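Local coordinates for DUF4973 domain-containing protein (PDB 4QNI), which is of unknown function but probably serves as an auxiliary nutrient-binding protein, built from two domains, in a gut Bacteroides species, at residues Val24-Ala36 and Ala41-Pro53. Numbering follows the deposited sequence.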
ATOM      1  N   VAL A  24      18.032   4.586   4.657  1.00 57.41           N
ATOM      2  CA  VAL A  24      19.129   5.355   4.040  1.00 53.31           C
ATOM      3  C   VAL A  24      18.554   6.459   3.134  1.00 54.02           C
ATOM      4  O   VAL A  24      17.770   6.158   2.235  1.00 53.84           O
ATOM      5  CB  VAL A  24      20.124   4.444   3.268  1.00 55.92           C
ATOM      6  CG1 VAL A  24      20.981   5.234   2.304  1.00 53.86           C
ATOM      7  CG2 VAL A  24      21.002   3.632   4.211  1.00 55.98           C
ATOM      8  N   THR A  25      18.950   7.726   3.378  1.00 47.47           N
ATOM      9  CA  THR A  25      18.595   8.896   2.567  1.00 45.95           C
ATOM     10  C   THR A  25      19.794   9.245   1.687  1.00 45.51           C
ATOM     11  O   THR A  25      20.900   9.396   2.184  1.00 42.59           O
ATOM     12  CB  THR A  25      18.187  10.096   3.439  1.00 51.78           C
ATOM     13  OG1 THR A  25      17.177   9.699   4.354  1.00 55.69           O
ATOM     14  CG2 THR A  25      17.705  11.275   2.621  1.00 49.55           C
ATOM     15  N   ASN A  26      19.555   9.398   0.395  1.00 41.81           N
ATOM     16  CA  ASN A  26      20.570   9.730  -0.576  1.00 40.52           C
ATOM     17  C   ASN A  26      20.699  11.243  -0.653  1.00 46.16           C
ATOM     18  O   ASN A  26      19.716  11.938  -0.856  1.00 47.76           O
ATOM     19  CB  ASN A  26      20.223   9.097  -1.932  1.00 40.40           C
ATOM     20  CG  ASN A  26      20.516   7.608  -2.042  1.00 61.14           C
ATOM     21  OD1 ASN A  26      21.138   6.973  -1.191  1.00 54.39           O
ATOM     22  ND2 ASN A  26      20.080   7.000  -3.120  1.00 58.17           N
ATOM     23  N   ILE A  27      21.909  11.755  -0.428  1.00 42.50           N
ATOM     24  CA  ILE A  27      22.214  13.179  -0.406  1.00 42.44           C
ATOM     25  C   ILE A  27      23.311  13.443  -1.425  1.00 44.65           C
ATOM     26  O   ILE A  27      24.392  12.847  -1.340  1.00 44.18           O
ATOM     27  CB  ILE A  27      22.648  13.560   1.039  1.00 46.37           C
ATOM     28  CG1 ILE A  27      21.513  13.413   2.073  1.00 47.22           C
ATOM     29  CG2 ILE A  27      23.325  14.905   1.122  1.00 49.60           C
ATOM     30  CD1 ILE A  27      20.285  14.121   1.796  1.00 47.54           C
ATOM     31  N   TYR A  28      23.064  14.373  -2.333  1.00 38.77           N
ATOM     32  CA  TYR A  28      24.002  14.736  -3.379  1.00 38.74           C
ATOM     33  C   TYR A  28      24.642  16.053  -3.008  1.00 41.68           C
ATOM     34  O   TYR A  28      23.960  17.051  -2.762  1.00 42.12           O
ATOM     35  CB  TYR A  28      23.288  14.774  -4.751  1.00 41.38           C
ATOM     36  CG  TYR A  28      23.025  13.387  -5.305  1.00 44.33           C
ATOM     37  CD1 TYR A  28      23.942  12.771  -6.159  1.00 47.81           C
ATOM     38  CD2 TYR A  28      21.872  12.677  -4.959  1.00 44.06           C
ATOM     39  CE1 TYR A  28      23.718  11.483  -6.657  1.00 50.42           C
ATOM     40  CE2 TYR A  28      21.630  11.398  -5.464  1.00 44.60           C
ATOM     41  CZ  TYR A  28      22.566  10.795  -6.294  1.00 58.88           C
ATOM     42  OH  TYR A  28      22.362   9.528  -6.801  1.00 68.44           O
ATOM     43  N   VAL A  29      25.963  16.022  -2.906  1.00 37.09           N
ATOM     44  CA  VAL A  29      26.810  17.131  -2.463  1.00 36.52           C
ATOM     45  C   VAL A  29      27.827  17.438  -3.580  1.00 38.85           C
ATOM     46  O   VAL A  29      28.474  16.507  -4.042  1.00 37.13           O
ATOM     47  CB  VAL A  29      27.542  16.784  -1.119  1.00 38.20           C
ATOM     48  CG1 VAL A  29      28.264  18.000  -0.557  1.00 38.57           C
ATOM     49  CG2 VAL A  29      26.607  16.173  -0.082  1.00 37.21           C
ATOM     50  N   PRO A  30      28.005  18.689  -4.047  1.00 36.40           N
ATOM     51  CA  PRO A  30      29.006  18.909  -5.108  1.00 36.84           C
ATOM     52  C   PRO A  30      30.377  18.513  -4.590  1.00 39.85           C
ATOM     53  O   PRO A  30      30.653  18.757  -3.419  1.00 38.09           O
ATOM     54  CB  PRO A  30      28.908  20.410  -5.431  1.00 39.57           C
ATOM     55  CG  PRO A  30      28.161  21.003  -4.347  1.00 44.68           C
ATOM     56  CD  PRO A  30      27.342  19.944  -3.648  1.00 38.93           C
ATOM     57  N   TYR A  31      31.198  17.826  -5.426  1.00 35.89           N
ATOM     58  CA  TYR A  31      32.535  17.389  -5.021  1.00 34.69           C
ATOM     59  C   TYR A  31      33.337  18.619  -4.579  1.00 41.10           C
ATOM     60  O   TYR A  31      33.999  18.584  -3.546  1.00 42.37           O
ATOM     61  CB  TYR A  31      33.216  16.607  -6.136  1.00 33.15           C
ATOM     62  CG  TYR A  31      34.674  16.327  -5.857  1.00 33.19           C
ATOM     63  CD1 TYR A  31      35.057  15.284  -5.015  1.00 33.49           C
ATOM     64  CD2 TYR A  31      35.679  17.100  -6.444  1.00 33.86           C
ATOM     65  CE1 TYR A  31      36.403  15.031  -4.742  1.00 31.05           C
ATOM     66  CE2 TYR A  31      37.023  16.853  -6.181  1.00 34.64           C
ATOM     67  CZ  TYR A  31      37.380  15.813  -5.333  1.00 37.93           C
ATOM     68  OH  TYR A  31      38.705  15.539  -5.086  1.00 36.87           O
ATOM     69  N   SER A  32      33.195  19.712  -5.325  1.00 37.63           N
ATOM     70  CA  SER A  32      33.771  21.008  -5.035  1.00 39.58           C
ATOM     71  C   SER A  32      32.667  22.060  -4.957  1.00 45.37           C
ATOM     72  O   SER A  32      31.842  22.165  -5.857  1.00 44.32           O
ATOM     73  CB  SER A  32      34.801  21.408  -6.096  1.00 42.36           C
ATOM     74  OG  SER A  32      35.963  20.606  -6.046  1.00 46.83           O
ATOM     75  N   ARG A  33      32.647  22.819  -3.881  1.00 47.05           N
ATOM     76  CA  ARG A  33      31.730  23.942  -3.720  1.00 49.44           C
ATOM     77  C   ARG A  33      32.384  25.192  -4.313  1.00 58.06           C
ATOM     78  O   ARG A  33      33.483  25.586  -3.906  1.00 58.25           O
ATOM     79  CB  ARG A  33      31.367  24.156  -2.235  1.00 49.50           C
ATOM     80  CG  ARG A  33      30.360  25.276  -1.997  1.00 49.46           C
ATOM     81  CD  ARG A  33      28.993  24.943  -2.575  1.00 37.90           C
ATOM     82  NE  ARG A  33      28.328  23.869  -1.837  1.00 43.41           N
ATOM     83  CZ  ARG A  33      27.107  23.427  -2.115  1.00 62.36           C
ATOM     84  NH1 ARG A  33      26.446  23.896  -3.172  1.00 53.43           N
ATOM     85  NH2 ARG A  33      26.556  22.474  -1.374  1.00 50.99           N
ATOM     86  N   HIS A  34      31.728  25.791  -5.289  1.00 58.00           N
ATOM     87  CA  HIS A  34      32.233  27.011  -5.907  1.00 60.71           C
ATOM     88  C   HIS A  34      31.086  27.913  -6.268  1.00 64.81           C
ATOM     89  O   HIS A  34      29.930  27.502  -6.173  1.00 61.66           O
ATOM     90  CB  HIS A  34      33.164  26.778  -7.136  1.00 62.73           C
ATOM     91  CG  HIS A  34      32.807  25.627  -8.007  1.00 65.69           C
ATOM     92  ND1 HIS A  34      31.521  25.456  -8.490  1.00 67.65           N
ATOM     93  CD2 HIS A  34      33.580  24.597  -8.425  1.00 67.09           C
ATOM     94  CE1 HIS A  34      31.538  24.301  -9.137  1.00 66.21           C
ATOM     95  NE2 HIS A  34      32.761  23.757  -9.136  1.00 66.16           N
ATOM     96  N   ASP A  35      31.427  29.175  -6.625  1.00 66.27           N
ATOM     97  CA  ASP A  35      30.516  30.251  -7.020  1.00 69.09           C
ATOM     98  C   ASP A  35      30.243  30.228  -8.537  1.00 77.03           C
ATOM     99  O   ASP A  35      30.967  29.563  -9.297  1.00 74.76           O
ATOM    100  CB  ASP A  35      31.119  31.609  -6.607  1.00 73.35           C
ATOM    101  CG  ASP A  35      32.551  31.878  -7.063  1.00 81.55           C
ATOM    102  OD1 ASP A  35      32.865  31.608  -8.238  1.00 80.96           O
ATOM    103  OD2 ASP A  35      33.332  32.427  -6.266  1.00 88.88           O
ATOM    104  N   ALA A  36      29.230  31.006  -8.981  1.00 78.03           N
ATOM    105  CA  ALA A  36      28.837  31.116 -10.394  1.00 79.24           C
ATOM    106  C   ALA A  36      30.048  31.351 -11.330  1.00 85.62           C
ATOM    107  O   ALA A  36      30.063  30.844 -12.457  1.00 84.61           O
ATOM    108  CB  ALA A  36      27.822  32.229 -10.563  1.00 81.83           C
ATOM    109  N   ALA A  41      34.713  27.901  -3.005  1.00 62.11           N
ATOM    110  CA  ALA A  41      34.033  28.492  -1.869  1.00 61.99           C
ATOM    111  C   ALA A  41      34.366  27.831  -0.557  1.00 65.00           C
ATOM    112  O   ALA A  41      34.173  28.462   0.482  1.00 66.46           O
ATOM    113  CB  ALA A  41      32.534  28.419  -2.101  1.00 62.00           C
ATOM    114  N   GLU A  42      34.826  26.566  -0.565  1.00 59.27           N
ATOM    115  CA  GLU A  42      35.056  25.872   0.704  1.00 57.52           C
ATOM    116  C   GLU A  42      36.510  25.468   0.960  1.00 64.80           C
ATOM    117  O   GLU A  42      36.761  24.618   1.826  1.00 64.73           O
ATOM    118  CB  GLU A  42      34.124  24.667   0.830  1.00 55.76           C
ATOM    119  CG  GLU A  42      32.757  25.053   1.362  1.00 62.66           C
ATOM    120  CD  GLU A  42      32.675  25.612   2.773  1.00 79.71           C
ATOM    121  OE1 GLU A  42      33.512  25.242   3.631  1.00 69.50           O
ATOM    122  OE2 GLU A  42      31.744  26.412   3.023  1.00 78.48           O
ATOM    123  N   GLY A  43      37.444  26.151   0.296  1.00 63.57           N
ATOM    124  CA  GLY A  43      38.877  25.943   0.488  1.00 64.42           C
ATOM    125  C   GLY A  43      39.628  25.262  -0.639  1.00 68.35           C
ATOM    126  O   GLY A  43      40.847  25.077  -0.539  1.00 70.29           O
ATOM    127  N   GLY A  44      38.915  24.881  -1.696  1.00 60.90           N
ATOM    128  CA  GLY A  44      39.532  24.236  -2.841  1.00 58.58           C
ATOM    129  C   GLY A  44      38.800  23.016  -3.348  1.00 58.15           C
ATOM    130  O   GLY A  44      37.672  22.718  -2.959  1.00 56.61           O
ATOM    131  N   GLU A  45      39.459  22.352  -4.272  1.00 52.47           N
ATOM    132  CA  GLU A  45      39.119  21.125  -4.983  1.00 48.80           C
ATOM    133  C   GLU A  45      38.790  20.039  -3.934  1.00 49.07           C
ATOM    134  O   GLU A  45      39.553  19.850  -2.982  1.00 49.92           O
ATOM    135  CB  GLU A  45      40.371  20.811  -5.835  1.00 50.27           C
ATOM    136  CG  GLU A  45      40.469  19.491  -6.538  1.00 56.98           C
ATOM    137  CD  GLU A  45      40.787  18.270  -5.697  1.00 60.29           C
ATOM    138  OE1 GLU A  45      41.598  18.342  -4.747  1.00 43.89           O
ATOM    139  OE2 GLU A  45      40.200  17.217  -6.009  1.00 54.42           O
ATOM    140  N   GLY A  46      37.632  19.413  -4.062  1.00 41.97           N
ATOM    141  CA  GLY A  46      37.206  18.373  -3.131  1.00 40.79           C
ATOM    142  C   GLY A  46      36.685  18.827  -1.780  1.00 44.38           C
ATOM    143  O   GLY A  46      36.372  17.980  -0.936  1.00 43.81           O
ATOM    144  N   ARG A  47      36.628  20.168  -1.547  1.00 40.46           N
ATOM    145  CA  ARG A  47      36.098  20.772  -0.333  1.00 40.20           C
ATOM    146  C   ARG A  47      34.728  21.256  -0.632  1.00 45.19           C
ATOM    147  O   ARG A  47      34.504  21.943  -1.631  1.00 46.64           O
ATOM    148  CB  ARG A  47      36.980  21.899   0.219  1.00 39.46           C
ATOM    149  CG  ARG A  47      37.950  21.455   1.310  1.00 38.30           C
ATOM    150  CD  ARG A  47      38.864  20.287   0.894  1.00 42.14           C
ATOM    151  NE  ARG A  47      39.641  20.575  -0.317  1.00 46.24           N
ATOM    152  CZ  ARG A  47      40.793  21.242  -0.337  1.00 59.67           C
ATOM    153  NH1 ARG A  47      41.335  21.679   0.791  1.00 46.44           N
ATOM    154  NH2 ARG A  47      41.424  21.453  -1.482  1.00 52.16           N
ATOM    155  N   SER A  48      33.790  20.870   0.208  1.00 39.49           N
ATOM    156  CA  SER A  48      32.400  21.199  -0.033  1.00 38.49           C
ATOM    157  C   SER A  48      31.602  21.297   1.267  1.00 43.45           C
ATOM    158  O   SER A  48      32.178  21.261   2.367  1.00 43.65           O
ATOM    159  CB  SER A  48      31.797  20.134  -0.936  1.00 36.72           C
ATOM    160  OG  SER A  48      30.586  20.595  -1.496  1.00 43.69           O
ATOM    161  N   ASN A  49      30.270  21.438   1.136  1.00 39.64           N
ATOM    162  CA  ASN A  49      29.380  21.547   2.286  1.00 39.85           C
ATOM    163  C   ASN A  49      27.990  21.148   1.909  1.00 43.80           C
ATOM    164  O   ASN A  49      27.664  21.085   0.734  1.00 43.86           O
ATOM    165  CB  ASN A  49      29.380  22.977   2.880  1.00 40.38           C
ATOM    166  CG  ASN A  49      28.653  23.992   2.032  1.00 58.79           C
ATOM    167  OD1 ASN A  49      29.193  24.513   1.079  1.00 55.66           O
ATOM    168  ND2 ASN A  49      27.396  24.262   2.332  1.00 55.20           N
ATOM    169  N   TYR A  50      27.152  20.926   2.913  1.00 41.15           N
ATOM    170  CA  TYR A  50      25.750  20.618   2.716  1.00 40.74           C
ATOM    171  C   TYR A  50      24.953  21.152   3.893  1.00 44.08           C
ATOM    172  O   TYR A  50      25.255  20.823   5.037  1.00 42.67           O
ATOM    173  CB  TYR A  50      25.534  19.109   2.533  1.00 40.57           C
ATOM    174  CG  TYR A  50      24.128  18.769   2.096  1.00 44.30           C
ATOM    175  CD1 TYR A  50      23.781  18.751   0.745  1.00 46.76           C
ATOM    176  CD2 TYR A  50      23.142  18.455   3.028  1.00 45.35           C
ATOM    177  CE1 TYR A  50      22.491  18.441   0.333  1.00 46.69           C
ATOM    178  CE2 TYR A  50      21.845  18.135   2.626  1.00 47.50           C
ATOM    179  CZ  TYR A  50      21.525  18.132   1.275  1.00 54.95           C
ATOM    180  OH  TYR A  50      20.261  17.817   0.851  1.00 53.67           O
ATOM    181  N   GLN A  51      23.928  21.958   3.604  1.00 41.63           N
ATOM    182  CA  GLN A  51      23.048  22.551   4.603  1.00 42.47           C
ATOM    183  C   GLN A  51      21.858  21.601   4.855  1.00 46.98           C
ATOM    184  O   GLN A  51      20.970  21.455   4.016  1.00 46.92           O
ATOM    185  CB  GLN A  51      22.607  23.934   4.144  1.00 45.09           C
ATOM    186  CG  GLN A  51      23.755  24.930   4.137  1.00 57.02           C
ATOM    187  CD  GLN A  51      23.665  25.859   5.308  1.00 88.59           C
ATOM    188  OE1 GLN A  51      24.190  25.590   6.397  1.00 87.92           O
ATOM    189  NE2 GLN A  51      22.985  26.975   5.113  1.00 83.03           N
ATOM    190  N   LEU A  52      21.902  20.883   5.985  1.00 42.36           N
ATOM    191  CA  LEU A  52      20.895  19.872   6.305  1.00 41.42           C
ATOM    192  C   LEU A  52      19.781  20.463   7.163  1.00 45.98           C
ATOM    193  O   LEU A  52      20.027  20.863   8.302  1.00 45.92           O
ATOM    194  CB  LEU A  52      21.573  18.670   7.006  1.00 40.80           C
ATOM    195  CG  LEU A  52      20.695  17.491   7.442  1.00 46.24           C
ATOM    196  CD1 LEU A  52      20.293  16.627   6.242  1.00 47.01           C
ATOM    197  CD2 LEU A  52      21.414  16.641   8.478  1.00 45.86           C
ATOM    198  N   PRO A  53      18.535  20.509   6.634  1.00 43.81           N
ATOM    199  CA  PRO A  53      17.424  21.071   7.413  1.00 44.33           C
ATOM    200  C   PRO A  53      17.024  20.235   8.623  1.00 48.10           C
ATOM    201  O   PRO A  53      17.022  19.006   8.585  1.00 47.41           O
ATOM    202  CB  PRO A  53      16.273  21.107   6.402  1.00 46.84           C
ATOM    203  CG  PRO A  53      16.927  21.016   5.047  1.00 50.13           C
ATOM    204  CD  PRO A  53      18.075  20.106   5.285  1.00 44.90           C
TER
HETATM  205  O   HOH W   1      20.469  16.118  -2.104  1.00 55.18           O
HETATM  206  O   HOH W   2      35.540  24.547  -2.471  1.00 48.05           O
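R33 runs the middle and end of its side chain across N49, the two crossing at about a right angle. Its CB lies 3.7 Å from S48 OG; CG, anti to the backbone N (chi1 -177°), packs against A41 CB and N49 OD1. Bends at chi2 and chi3 carry CD past N49 OD1 (3.7 Å), with P30 CG over one guanidinium face. NE makes a weak bond to N49 OD1, whereas NH2 gives N49 O a straighter one of 2.8 Å, from above that carbonyl's plane; NH1 makes a long, weak ion pair with D328. Shortened to an alanine, this position would probably leave both oxygens of N49 without their arginine donors and uncover the P30 ring. The R33 backbone also binds R47 O and A41 N, closing the connection between strands 24-30 and 47-53. These belong to two different sheets, consistent with the immunoglobulin-like, E-set character of this family, and pack through side chains: I27 CG2 sits over the Y50 ring, 3.6 Å from its centroid, and V29 CG2 adds to this apolar seam, which F125 extends. Small S48 fits where its OG can donate to P30 O (2.7 Å). In the type II turn G44-R47, G46 tolerates positive phi and lays CA over the Y31 ring, whose OH hydrogen-bonds E45 OE2 at a doubtfully short 2.4 Å.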